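Local atomic coordinates of uncharacterized conserved protein (Staphylococcus epidermidis, PDB entry 3FRM), a protein that is of unknown function but carries a GNAT-type acetyltransferase domain, and may therefore transfer acyl groups from a coenzyme A thioester. Residues Trp42-Met47 and Leu72-Pro77. Sequence-based numbering, arbitrary orientation.
Sequences WIYKTM and LSFSFP
Three backbone hydrogen bonds run between the parallel strands 42-44 and 72-75, in which Trp42 pairs with Phe74 and Ile43 with Ser75. Ser75 N meets Trp42 O at 3.0 Å, nearly along the C=O axis, whereas Tyr44 N reaches Ser75 O at 2.9 Å from above the carbonyl plane. The bond from Trp42 N to Ser73 O is longer, 3.3 Å, yet almost straight at the hydrogen (176°). Beyond the Tyr44 N to Ser75 O bond, one water donates to both Tyr44 O and Phe76 O. The strands are neighbours in the mixed sheet and form a beta-alpha-beta unit, with helix 50-66 as the crossover connection. Trp42, Tyr44, Phe74 and Phe76 cluster on the side facing that helix, each with CG beside its own backbone N. Phe74 turns its edge to the indole face in an offset edge-to-face pair, CE1 lying toward the rim, while its CD1 touches Trp42 CB at 3.6 Å. The Tyr44 ring runs nearly parallel to both phenylalanine rings but is slid off each: Tyr44 CE2 comes to 3.8 Å from Phe74 CD1 and Tyr44 CD2 to 3.7 Å from Phe76 CD1. The Tyr44 hydroxyl is hydrogen-bonded to Asp56 of the helix. Farther along, Met47, a selenomethionine bent at chi2 (-68°), brings its SE obliquely to Phe76 CD1 (3.8 Å), a Met-aromatic contact, and lays CE against Pro77 CD at 4.0 Å.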
ATOM      1  N   TRP A  42     -19.322 -13.551  -5.419  1.00 15.89           N
ATOM      2  CA  TRP A  42     -19.839 -14.116  -4.225  1.00 15.80           C
ATOM      3  C   TRP A  42     -19.161 -13.442  -3.016  1.00 15.01           C
ATOM      4  O   TRP A  42     -17.946 -13.356  -2.989  1.00 13.25           O
ATOM      5  CB  TRP A  42     -19.468 -15.593  -4.175  1.00 16.05           C
ATOM      6  CG  TRP A  42     -20.342 -16.492  -4.883  1.00 19.44           C
ATOM      7  CD1 TRP A  42     -20.866 -16.331  -6.171  1.00 20.60           C
ATOM      8  CD2 TRP A  42     -20.737 -17.792  -4.448  1.00 18.78           C
ATOM      9  NE1 TRP A  42     -21.600 -17.455  -6.512  1.00 22.04           N
ATOM     10  CE2 TRP A  42     -21.526 -18.367  -5.489  1.00 20.08           C
ATOM     11  CE3 TRP A  42     -20.504 -18.528  -3.293  1.00 18.33           C
ATOM     12  CZ2 TRP A  42     -22.096 -19.633  -5.385  1.00 19.23           C
ATOM     13  CZ3 TRP A  42     -21.079 -19.783  -3.200  1.00 17.70           C
ATOM     14  CH2 TRP A  42     -21.877 -20.314  -4.232  1.00 16.39           C
ATOM     15  N   ILE A  43     -19.951 -12.994  -2.036  1.00 15.36           N
ATOM     16  CA  ILE A  43     -19.434 -12.453  -0.783  1.00 15.14           C
ATOM     17  C   ILE A  43     -19.698 -13.526   0.288  1.00 16.16           C
ATOM     18  O   ILE A  43     -20.826 -13.741   0.671  1.00 16.14           O
ATOM     19  CB  ILE A  43     -20.163 -11.176  -0.386  1.00 15.86           C
ATOM     20  CG1 ILE A  43     -20.326 -10.203  -1.572  1.00 16.56           C
ATOM     21  CG2 ILE A  43     -19.481 -10.441   0.815  1.00 12.96           C
ATOM     22  CD1 ILE A  43     -19.053  -9.704  -2.154  1.00 14.71           C
ATOM     23  N   TYR A  44     -18.674 -14.209   0.781  1.00 16.69           N
ATOM     24  CA  TYR A  44     -18.913 -15.183   1.854  1.00 17.20           C
ATOM     25  C   TYR A  44     -19.184 -14.467   3.176  1.00 18.59           C
ATOM     26  O   TYR A  44     -18.576 -13.440   3.467  1.00 19.09           O
ATOM     27  CB  TYR A  44     -17.729 -16.138   2.054  1.00 16.32           C
ATOM     28  CG  TYR A  44     -17.579 -17.243   1.025  1.00 17.14           C
ATOM     29  CD1 TYR A  44     -18.466 -18.316   0.978  1.00 16.84           C
ATOM     30  CD2 TYR A  44     -16.534 -17.239   0.133  1.00 18.26           C
ATOM     31  CE1 TYR A  44     -18.339 -19.323   0.064  1.00 16.19           C
ATOM     32  CE2 TYR A  44     -16.390 -18.300  -0.816  1.00 21.70           C
ATOM     33  CZ  TYR A  44     -17.302 -19.303  -0.836  1.00 18.97           C
ATOM     34  OH  TYR A  44     -17.146 -20.304  -1.731  1.00 17.61           O
ATOM     35  N   LYS A  45     -20.084 -15.044   3.969  1.00 19.14           N
ATOM     36  CA  LYS A  45     -20.298 -14.666   5.337  1.00 19.66           C
ATOM     37  C   LYS A  45     -19.623 -15.654   6.297  1.00 19.70           C
ATOM     38  O   LYS A  45     -19.079 -15.250   7.331  1.00 19.81           O
ATOM     39  CB  LYS A  45     -21.787 -14.561   5.591  1.00 19.81           C
ATOM     40  CG  LYS A  45     -22.321 -13.268   4.961  1.00 21.99           C
ATOM     41  CD  LYS A  45     -23.792 -13.307   4.545  1.00 21.58           C
ATOM     42  CE  LYS A  45     -24.688 -12.877   5.684  1.00 22.00           C
ATOM     43  NZ  LYS A  45     -26.079 -13.344   5.413  1.00 25.06           N
ATOM     44  N   THR A  46     -19.605 -16.930   5.938  1.00 19.39           N
ATOM     45  CA  THR A  46     -18.808 -17.912   6.685  1.00 19.70           C
ATOM     46  C   THR A  46     -17.849 -18.682   5.765  1.00 19.07           C
ATOM     47  O   THR A  46     -18.139 -18.923   4.620  1.00 19.77           O
ATOM     48  CB  THR A  46     -19.682 -18.868   7.499  1.00 18.89           C
ATOM     49  OG1 THR A  46     -20.673 -19.413   6.620  1.00 20.32           O
ATOM     50  CG2 THR A  46     -20.378 -18.112   8.608  1.00 19.13           C
HETATM   51  N   MSE A  47     -16.704 -19.059   6.302  1.00 19.53           N
HETATM   52  CA  MSE A  47     -15.669 -19.806   5.593  1.00 20.95           C
HETATM   53  C   MSE A  47     -16.099 -21.139   5.044  1.00 19.35           C
HETATM   54  O   MSE A  47     -16.415 -22.035   5.804  1.00 19.54           O
HETATM   55  CB  MSE A  47     -14.500 -20.094   6.541  1.00 21.83           C
HETATM   56  CG  MSE A  47     -13.434 -19.037   6.530  1.00 27.03           C
HETATM   57 SE   MSE A  47     -12.390 -18.921   4.835  0.85 39.43          SE
HETATM   58  CE  MSE A  47     -11.280 -17.437   5.520  1.00 27.61           C
ATOM     59  N   LEU A  72     -14.163 -15.407 -12.399  1.00 16.82           N
ATOM     60  CA  LEU A  72     -14.643 -15.992 -11.181  1.00 17.64           C
ATOM     61  C   LEU A  72     -14.131 -15.144 -10.010  1.00 18.18           C
ATOM     62  O   LEU A  72     -12.989 -14.698 -10.033  1.00 18.51           O
ATOM     63  CB  LEU A  72     -14.111 -17.423 -11.026  1.00 16.60           C
ATOM     64  CG  LEU A  72     -14.473 -18.565 -11.938  1.00 18.98           C
ATOM     65  CD1 LEU A  72     -14.028 -19.886 -11.247  1.00 15.47           C
ATOM     66  CD2 LEU A  72     -15.965 -18.584 -12.173  1.00 19.24           C
ATOM     67  N   SER A  73     -14.947 -14.946  -8.978  1.00 17.74           N
ATOM     68  CA  SER A  73     -14.477 -14.181  -7.871  1.00 18.08           C
ATOM     69  C   SER A  73     -15.233 -14.365  -6.536  1.00 17.28           C
ATOM     70  O   SER A  73     -16.424 -14.565  -6.525  1.00 17.56           O
ATOM     71  CB  SER A  73     -14.398 -12.721  -8.291  1.00 18.81           C
ATOM     72  OG  SER A  73     -15.659 -12.157  -8.373  1.00 22.44           O
ATOM     73  N   PHE A  74     -14.508 -14.262  -5.427  1.00 15.51           N
ATOM     74  CA  PHE A  74     -15.050 -14.454  -4.117  1.00 15.12           C
ATOM     75  C   PHE A  74     -14.347 -13.531  -3.164  1.00 15.35           C
ATOM     76  O   PHE A  74     -13.163 -13.238  -3.336  1.00 13.95           O
ATOM     77  CB  PHE A  74     -14.801 -15.907  -3.653  1.00 15.23           C
ATOM     78  CG  PHE A  74     -15.263 -16.975  -4.668  1.00 15.45           C
ATOM     79  CD1 PHE A  74     -16.469 -17.627  -4.509  1.00 14.09           C
ATOM     80  CD2 PHE A  74     -14.492 -17.289  -5.781  1.00 16.30           C
ATOM     81  CE1 PHE A  74     -16.897 -18.614  -5.445  1.00 14.88           C
ATOM     82  CE2 PHE A  74     -14.930 -18.250  -6.727  1.00 16.71           C
ATOM     83  CZ  PHE A  74     -16.116 -18.915  -6.543  1.00 13.03           C
ATOM     84  N   SER A  75     -15.103 -13.056  -2.171  1.00 15.78           N
ATOM     85  CA  SER A  75     -14.587 -12.415  -0.977  1.00 16.97           C
ATOM     86  C   SER A  75     -14.829 -13.366   0.141  1.00 16.30           C
ATOM     87  O   SER A  75     -15.855 -14.025   0.130  1.00 15.98           O
ATOM     88  CB  SER A  75     -15.414 -11.214  -0.614  1.00 15.73           C
ATOM     89  OG  SER A  75     -15.276 -10.325  -1.625  1.00 22.90           O
ATOM     90  N   PHE A  76     -13.957 -13.327   1.148  1.00 15.62           N
ATOM     91  CA  PHE A  76     -14.092 -14.179   2.293  1.00 14.90           C
ATOM     92  C   PHE A  76     -14.549 -13.367   3.516  1.00 15.22           C
ATOM     93  O   PHE A  76     -14.764 -12.161   3.433  1.00 17.23           O
ATOM     94  CB  PHE A  76     -12.790 -14.986   2.507  1.00 15.43           C
ATOM     95  CG  PHE A  76     -12.544 -16.014   1.442  1.00 13.90           C
ATOM     96  CD1 PHE A  76     -13.092 -17.256   1.534  1.00 17.36           C
ATOM     97  CD2 PHE A  76     -11.785 -15.717   0.326  1.00 16.53           C
ATOM     98  CE1 PHE A  76     -12.886 -18.217   0.507  1.00 18.89           C
ATOM     99  CE2 PHE A  76     -11.576 -16.629  -0.678  1.00 17.00           C
ATOM    100  CZ  PHE A  76     -12.130 -17.896  -0.592  1.00 18.53           C
ATOM    101  N   PRO A  77     -14.754 -14.027   4.654  1.00 15.00           N
ATOM    102  CA  PRO A  77     -15.381 -13.270   5.752  1.00 14.85           C
ATOM    103  C   PRO A  77     -14.471 -12.172   6.310  1.00 14.65           C
ATOM    104  O   PRO A  77     -13.255 -12.309   6.345  1.00 15.31           O
ATOM    105  CB  PRO A  77     -15.613 -14.330   6.805  1.00 13.62           C
ATOM    106  CG  PRO A  77     -15.702 -15.672   5.913  1.00 16.42           C
ATOM    107  CD  PRO A  77     -14.667 -15.481   4.903  1.00 13.06           C
TER
HETATM  108  O   HOH W   1     -17.019 -11.479   2.350  1.00 18.49           O